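Local coordinates for protein heat shock protease HtrA (PDB 1L1J) that probably acts as an ATP-independent heat-shock serine endopeptidase of the HtrA type, the chain here being its trypsin-like protease domain, at residues A[156-161]-A[165-170]; A[37-42]-A[55-60]. All blocks are in the same frame, centred on the assembly; numbering follows the deposited sequence.

Contact 1: A[156-161]-A[165-170]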
loop_
_atom_site.group_PDB
_atom_site.type_symbol
_atom_site.label_atom_id
_atom_site.label_comp_id
_atom_site.label_asym_id
_atom_site.label_seq_id
_atom_site.Cartn_x
_atom_site.Cartn_y
_atom_site.Cartn_z
ATOM N N ASN A 156 4.509 -16.975 3.836
ATOM C CA ASN A 156 3.940 -17.317 5.123
ATOM C C ASN A 156 4.813 -16.986 6.323
ATOM O O ASN A 156 5.128 -17.870 7.113
ATOM C CB ASN A 156 3.616 -18.800 5.149
ATOM C CG ASN A 156 2.268 -19.073 5.772
ATOM O OD1 ASN A 156 1.228 -18.691 5.219
ATOM N ND2 ASN A 156 2.270 -19.715 6.939
ATOM N N ARG A 157 5.207 -15.729 6.477
ATOM C CA ARG A 157 6.051 -15.381 7.612
ATOM C C ARG A 157 5.236 -14.934 8.813
ATOM O O ARG A 157 4.116 -14.446 8.664
ATOM C CB ARG A 157 7.044 -14.276 7.242
ATOM C CG ARG A 157 8.117 -14.686 6.266
ATOM C CD ARG A 157 8.929 -15.840 6.786
ATOM N NE ARG A 157 9.340 -15.675 8.180
ATOM C CZ ARG A 157 10.067 -14.671 8.666
ATOM N NH1 ARG A 157 10.485 -13.694 7.876
ATOM N NH2 ARG A 157 10.393 -14.661 9.955
ATOM N N ARG A 158 5.820 -15.102 9.998
ATOM C CA ARG A 158 5.193 -14.716 11.258
ATOM C C ARG A 158 6.219 -13.880 12.011
ATOM O O ARG A 158 7.325 -14.346 12.291
ATOM C CB ARG A 158 4.835 -15.965 12.076
ATOM C CG ARG A 158 3.907 -15.710 13.260
ATOM C CD ARG A 158 3.628 -16.983 14.049
ATOM N NE ARG A 158 2.320 -16.937 14.701
ATOM C CZ ARG A 158 1.176 -17.248 14.102
ATOM N NH1 ARG A 158 1.171 -17.638 12.833
ATOM N NH2 ARG A 158 0.031 -17.163 14.767
ATOM N N ILE A 159 5.864 -12.644 12.335
ATOM C CA ILE A 159 6.805 -11.785 13.027
ATOM C C ILE A 159 6.153 -11.232 14.269
ATOM O O ILE A 159 5.059 -10.682 14.217
ATOM C CB ILE A 159 7.268 -10.592 12.125
ATOM C CG1 ILE A 159 7.828 -11.106 10.793
ATOM C CG2 ILE A 159 8.326 -9.761 12.848
ATOM C CD1 ILE A 159 6.757 -11.383 9.720
ATOM N N PRO A 160 6.818 -11.371 15.413
ATOM C CA PRO A 160 6.204 -10.841 16.625
ATOM C C PRO A 160 6.242 -9.330 16.573
ATOM O O PRO A 160 7.296 -8.749 16.359
ATOM C CB PRO A 160 7.090 -11.409 17.723
ATOM C CG PRO A 160 8.434 -11.435 17.081
ATOM C CD PRO A 160 8.133 -11.964 15.698
ATOM N N LYS A 161 5.095 -8.689 16.747
ATOM C CA LYS A 161 5.050 -7.230 16.724
ATOM C C LYS A 161 5.949 -6.716 17.848
ATOM O O LYS A 161 5.726 -7.040 19.014
ATOM C CB LYS A 161 3.613 -6.728 16.944
ATOM C CG LYS A 161 2.591 -7.311 15.983
ATOM C CD LYS A 161 1.208 -6.680 16.152
ATOM C CE LYS A 161 0.200 -7.273 15.141
ATOM N NZ LYS A 161 -1.138 -6.597 15.131
ATOM N N SER A 165 2.297 -7.246 21.647
ATOM C CA SER A 165 0.872 -7.451 21.817
ATOM C C SER A 165 0.231 -8.281 20.725
ATOM O O SER A 165 -0.984 -8.429 20.688
ATOM C CB SER A 165 0.174 -6.107 21.866
ATOM O OG SER A 165 0.241 -5.496 20.592
ATOM N N GLY A 166 1.031 -8.819 19.824
ATOM C CA GLY A 166 0.449 -9.613 18.765
ATOM C C GLY A 166 1.494 -10.144 17.817
ATOM O O GLY A 166 2.671 -10.227 18.153
ATOM N N TYR A 167 1.053 -10.498 16.618
ATOM C CA TYR A 167 1.932 -11.032 15.602
ATOM C C TYR A 167 1.457 -10.588 14.225
ATOM O O TYR A 167 0.249 -10.429 13.990
ATOM C CB TYR A 167 1.905 -12.569 15.606
ATOM C CG TYR A 167 2.712 -13.301 16.667
ATOM C CD1 TYR A 167 2.288 -13.357 17.999
ATOM C CD2 TYR A 167 3.874 -14.000 16.321
ATOM C CE1 TYR A 167 2.997 -14.097 18.952
ATOM C CE2 TYR A 167 4.582 -14.736 17.263
ATOM C CZ TYR A 167 4.136 -14.783 18.570
ATOM O OH TYR A 167 4.815 -15.552 19.480
ATOM N N TYR A 168 2.409 -10.375 13.321
ATOM C CA TYR A 168 2.074 -10.050 11.948
ATOM C C TYR A 168 2.160 -11.472 11.416
ATOM O O TYR A 168 3.132 -12.165 11.731
ATOM C CB TYR A 168 3.155 -9.163 11.305
ATOM C CG TYR A 168 3.296 -7.784 11.932
ATOM C CD1 TYR A 168 4.452 -7.422 12.627
ATOM C CD2 TYR A 168 2.272 -6.856 11.849
ATOM C CE1 TYR A 168 4.580 -6.180 13.219
ATOM C CE2 TYR A 168 2.388 -5.612 12.439
ATOM C CZ TYR A 168 3.544 -5.271 13.122
ATOM O OH TYR A 168 3.657 -4.012 13.695
ATOM N N VAL A 169 1.169 -11.942 10.656
ATOM C CA VAL A 169 1.237 -13.321 10.155
ATOM C C VAL A 169 0.738 -13.556 8.721
ATOM O O VAL A 169 -0.181 -12.885 8.242
ATOM C CB VAL A 169 0.482 -14.310 11.105
ATOM C CG1 VAL A 169 0.497 -13.789 12.541
ATOM C CG2 VAL A 169 -0.930 -14.537 10.620
ATOM N N GLY A 170 1.358 -14.526 8.047
ATOM C CA GLY A 170 0.996 -14.863 6.675
ATOM C C GLY A 170 1.651 -13.950 5.651
ATOM O O GLY A 170 1.279 -13.946 4.477
#

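Contact 2: A[37-42]-A[55-60]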
loop_
_atom_site.group_PDB
_atom_site.type_symbol
_atom_site.label_atom_id
_atom_site.label_comp_id
_atom_site.label_asym_id
_atom_site.label_seq_id
_atom_site.Cartn_x
_atom_site.Cartn_y
_atom_site.Cartn_z
ATOM N N GLN A 37 7.364 9.876 11.798
ATOM C CA GLN A 37 8.777 10.200 11.820
ATOM C C GLN A 37 9.448 9.868 10.496
ATOM O O GLN A 37 10.420 10.522 10.104
ATOM C CB GLN A 37 9.485 9.460 12.957
ATOM C CG GLN A 37 10.581 10.295 13.634
ATOM C CD GLN A 37 11.606 9.455 14.395
ATOM O OE1 GLN A 37 11.252 8.617 15.241
ATOM N NE2 GLN A 37 12.887 9.678 14.095
ATOM N N PHE A 38 8.934 8.855 9.801
ATOM C CA PHE A 38 9.513 8.469 8.515
ATOM C C PHE A 38 9.310 9.582 7.493
ATOM O O PHE A 38 10.263 10.021 6.843
ATOM C CB PHE A 38 8.881 7.180 7.988
ATOM C CG PHE A 38 9.423 6.743 6.653
ATOM C CD1 PHE A 38 10.663 6.129 6.557
ATOM C CD2 PHE A 38 8.708 6.981 5.484
ATOM C CE1 PHE A 38 11.182 5.756 5.319
ATOM C CE2 PHE A 38 9.223 6.610 4.233
ATOM C CZ PHE A 38 10.458 6.000 4.154
ATOM N N PHE A 39 8.067 10.031 7.345
ATOM C CA PHE A 39 7.777 11.103 6.405
ATOM C C PHE A 39 8.488 12.390 6.839
ATOM O O PHE A 39 9.176 13.039 6.048
ATOM C CB PHE A 39 6.269 11.357 6.324
ATOM C CG PHE A 39 5.492 10.233 5.711
ATOM C CD1 PHE A 39 4.732 9.374 6.505
ATOM C CD2 PHE A 39 5.494 10.044 4.331
ATOM C CE1 PHE A 39 3.981 8.346 5.933
ATOM C CE2 PHE A 39 4.749 9.020 3.750
ATOM C CZ PHE A 39 3.992 8.173 4.553
ATOM N N LYS A 40 8.316 12.745 8.108
ATOM C CA LYS A 40 8.918 13.949 8.671
ATOM C C LYS A 40 10.418 14.050 8.387
ATOM O O LYS A 40 10.920 15.112 8.026
ATOM C CB LYS A 40 8.682 13.982 10.188
ATOM C CG LYS A 40 9.160 15.256 10.881
ATOM C CD LYS A 40 8.362 16.484 10.443
ATOM C CE LYS A 40 8.874 17.760 11.106
ATOM N NZ LYS A 40 8.892 17.656 12.587
ATOM N N LYS A 41 11.117 12.928 8.540
ATOM C CA LYS A 41 12.555 12.873 8.338
ATOM C C LYS A 41 13.047 12.656 6.923
ATOM O O LYS A 41 14.173 13.032 6.603
ATOM C CB LYS A 41 13.132 11.790 9.242
ATOM C CG LYS A 41 14.288 10.974 8.652
ATOM C CD LYS A 41 15.673 11.612 8.856
ATOM C CE LYS A 41 16.763 10.549 8.662
ATOM N NZ LYS A 41 18.141 11.034 8.910
ATOM N N TRP A 42 12.220 12.064 6.068
ATOM C CA TRP A 42 12.658 11.770 4.701
ATOM C C TRP A 42 11.982 12.491 3.547
ATOM O O TRP A 42 12.512 12.517 2.440
ATOM C CB TRP A 42 12.571 10.255 4.444
ATOM C CG TRP A 42 13.556 9.459 5.255
ATOM C CD1 TRP A 42 13.304 8.752 6.399
ATOM C CD2 TRP A 42 14.959 9.340 5.011
ATOM N NE1 TRP A 42 14.467 8.202 6.882
ATOM C CE2 TRP A 42 15.496 8.543 6.046
ATOM C CE3 TRP A 42 15.814 9.828 4.014
ATOM C CZ2 TRP A 42 16.861 8.233 6.118
ATOM C CZ3 TRP A 42 17.164 9.523 4.085
ATOM C CH2 TRP A 42 17.675 8.727 5.131
ATOM N N ALA A 55 -2.890 13.089 9.694
ATOM C CA ALA A 55 -3.045 12.002 10.643
ATOM C C ALA A 55 -2.395 10.749 10.088
ATOM O O ALA A 55 -1.831 9.941 10.828
ATOM C CB ALA A 55 -4.525 11.760 10.908
ATOM N N SER A 56 -2.485 10.601 8.770
ATOM C CA SER A 56 -1.900 9.464 8.074
ATOM C C SER A 56 -1.685 9.721 6.590
ATOM O O SER A 56 -2.540 10.288 5.898
ATOM C CB SER A 56 -2.770 8.223 8.245
ATOM O OG SER A 56 -2.178 7.331 9.172
ATOM N N LEU A 57 -0.522 9.292 6.119
ATOM C CA LEU A 57 -0.136 9.425 4.725
ATOM C C LEU A 57 0.293 8.035 4.298
ATOM O O LEU A 57 1.062 7.373 4.999
ATOM C CB LEU A 57 1.031 10.405 4.600
ATOM C CG LEU A 57 1.617 10.646 3.216
ATOM C CD1 LEU A 57 0.541 11.109 2.244
ATOM C CD2 LEU A 57 2.705 11.686 3.341
ATOM N N GLY A 58 -0.217 7.580 3.164
ATOM C CA GLY A 58 0.146 6.257 2.700
ATOM C C GLY A 58 -0.074 6.077 1.219
ATOM O O GLY A 58 0.006 7.034 0.439
ATOM N N SER A 59 -0.343 4.839 0.826
ATOM C CA SER A 59 -0.584 4.534 -0.570
ATOM C C SER A 59 -1.709 3.525 -0.654
ATOM O O SER A 59 -2.196 3.031 0.361
ATOM C CB SER A 59 0.675 3.951 -1.215
ATOM O OG SER A 59 1.800 4.794 -1.025
ATOM N N GLY A 60 -2.119 3.215 -1.870
ATOM C CA GLY A 60 -3.171 2.245 -2.052
ATOM C C GLY A 60 -3.287 2.035 -3.535
ATOM O O GLY A 60 -2.533 2.633 -4.298
#

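Contact 1: A[156-161]-A[165-170]
The methylene chain of Lys161 lies over the ring of Tyr168, a CH-pi contact in which CG of Lys161 stands 3.6 Å from the centroid of the Tyr168 ring, only 14° off its normal. The two side chains cross at about a right angle. CG of Lys161 sits anti to its carbonyl carbon (chi1 -54°) and the chain is extended beyond it, which carries CD and CE past Gly166 to the backbone of Tyr167, with CE of Lys161 3.4 Å from O of Tyr167.

Strands 157-160 and 167-169 form part of the outer end of a beta hairpin in the trypsin-like fold, running antiparallel at 168°. Ile159 and Tyr168 form an antiparallel hydrogen-bonded pair: N of each residue lies 2.8 Å from O of the other, both bonds nearly straight. Lys161 N adds a longer bond of 3.2 Å to Gly166 O, reaching the oxygen from above the carbonyl plane. Toward the other end, where Asn156 and Arg157 both face Leu171 in a G1 beta bulge, Gly170 N gives a weak bond to Arg157 O.

The sheet face bearing Arg158, Pro160, Tyr167 and Val169 is largely exposed. Extended from CG to NE, the Arg158 chain runs obliquely past the Tyr167 ring, with CG of Arg158 3.5 Å from CD2 of Tyr167; any cation-pi attraction is long and weak. CG1 of Val169 lies over the centre of one face of the Arg158 guanidinium. On the Tyr167 ring, Pro160 CB is placed over one face toward the rim, 4.2 Å from CE2 of Tyr167.

Contact 2: A[37-42]-A[55-60]
Phe39 of helix 33-42 packs against Leu57 of strand 54-64, which belongs to the antiparallel sheet that forms the N-terminal beta barrel of the chymotrypsin-like double-barrel fold. Helix 33-42 is thereby packed on the wall of this barrel at Leu57. The contact is small, burying 139 Å² over both sides, and rests almost wholly on this one pair of buried side chains; the two backbones stay apart, with CA of Phe39 8.3 Å from CA of Leu57.

The apolar contact is a methyl-on-ring one. Leu57 CD2 lies over one face of the Phe39 ring, displaced toward the rim on the side of CD2 and CE2, and makes a CH-pi contact at 3.7 Å from the ring centroid, 27° off the normal. CB and CG of Leu57 follow the ring out toward its far end, near CE2, CZ and CE1. In Leu57, CG is anti to the backbone N (chi1 178°), which directs the branched end to the helix. In both residues the bond from CA to CB heads toward the other segment, and the side chains meet at an oblique angle. Loop residue Leu46 also touches Phe39.

Polar interactions contribute no hydrogen bond between the segments. Those nearby lead elsewhere: the backbones of Ala55 and Ser56 both pair with Val22, forming a classic beta bulge at the start of the strand segment, while Ser59 OG accepts a hydrogen bond from the backbone N of Asn139.

The remaining approach is of aromatic carbon to backbone oxygen, where the far end of the Phe39 ring reaches the strand itself: CZ of Phe39 is 3.1 Å from O of Leu57.

In the fold
Contacts 1 and 2 do not touch: their centres are 22 Å apart and their nearest atoms about 14 Å. They follow one another along the chain, the helix-to-strand packing of 37-42 with 55-60 closing before the hairpin 156-161 with 165-170 opens. One is buried, the other at the surface, yet both come near the predicted charge-relay triad of His74, Asp104 and Ser183. In contact 1 the side chain of Tyr168 is about 6 Å from that of Asp104 and about 7 Å from that of His74. In contact 2, at the nearest atoms, the side chain of Phe39 is about 4 Å from Gly181, predicted to bind substrate, and Gly58 about 6 Å from the Ser183 side chain.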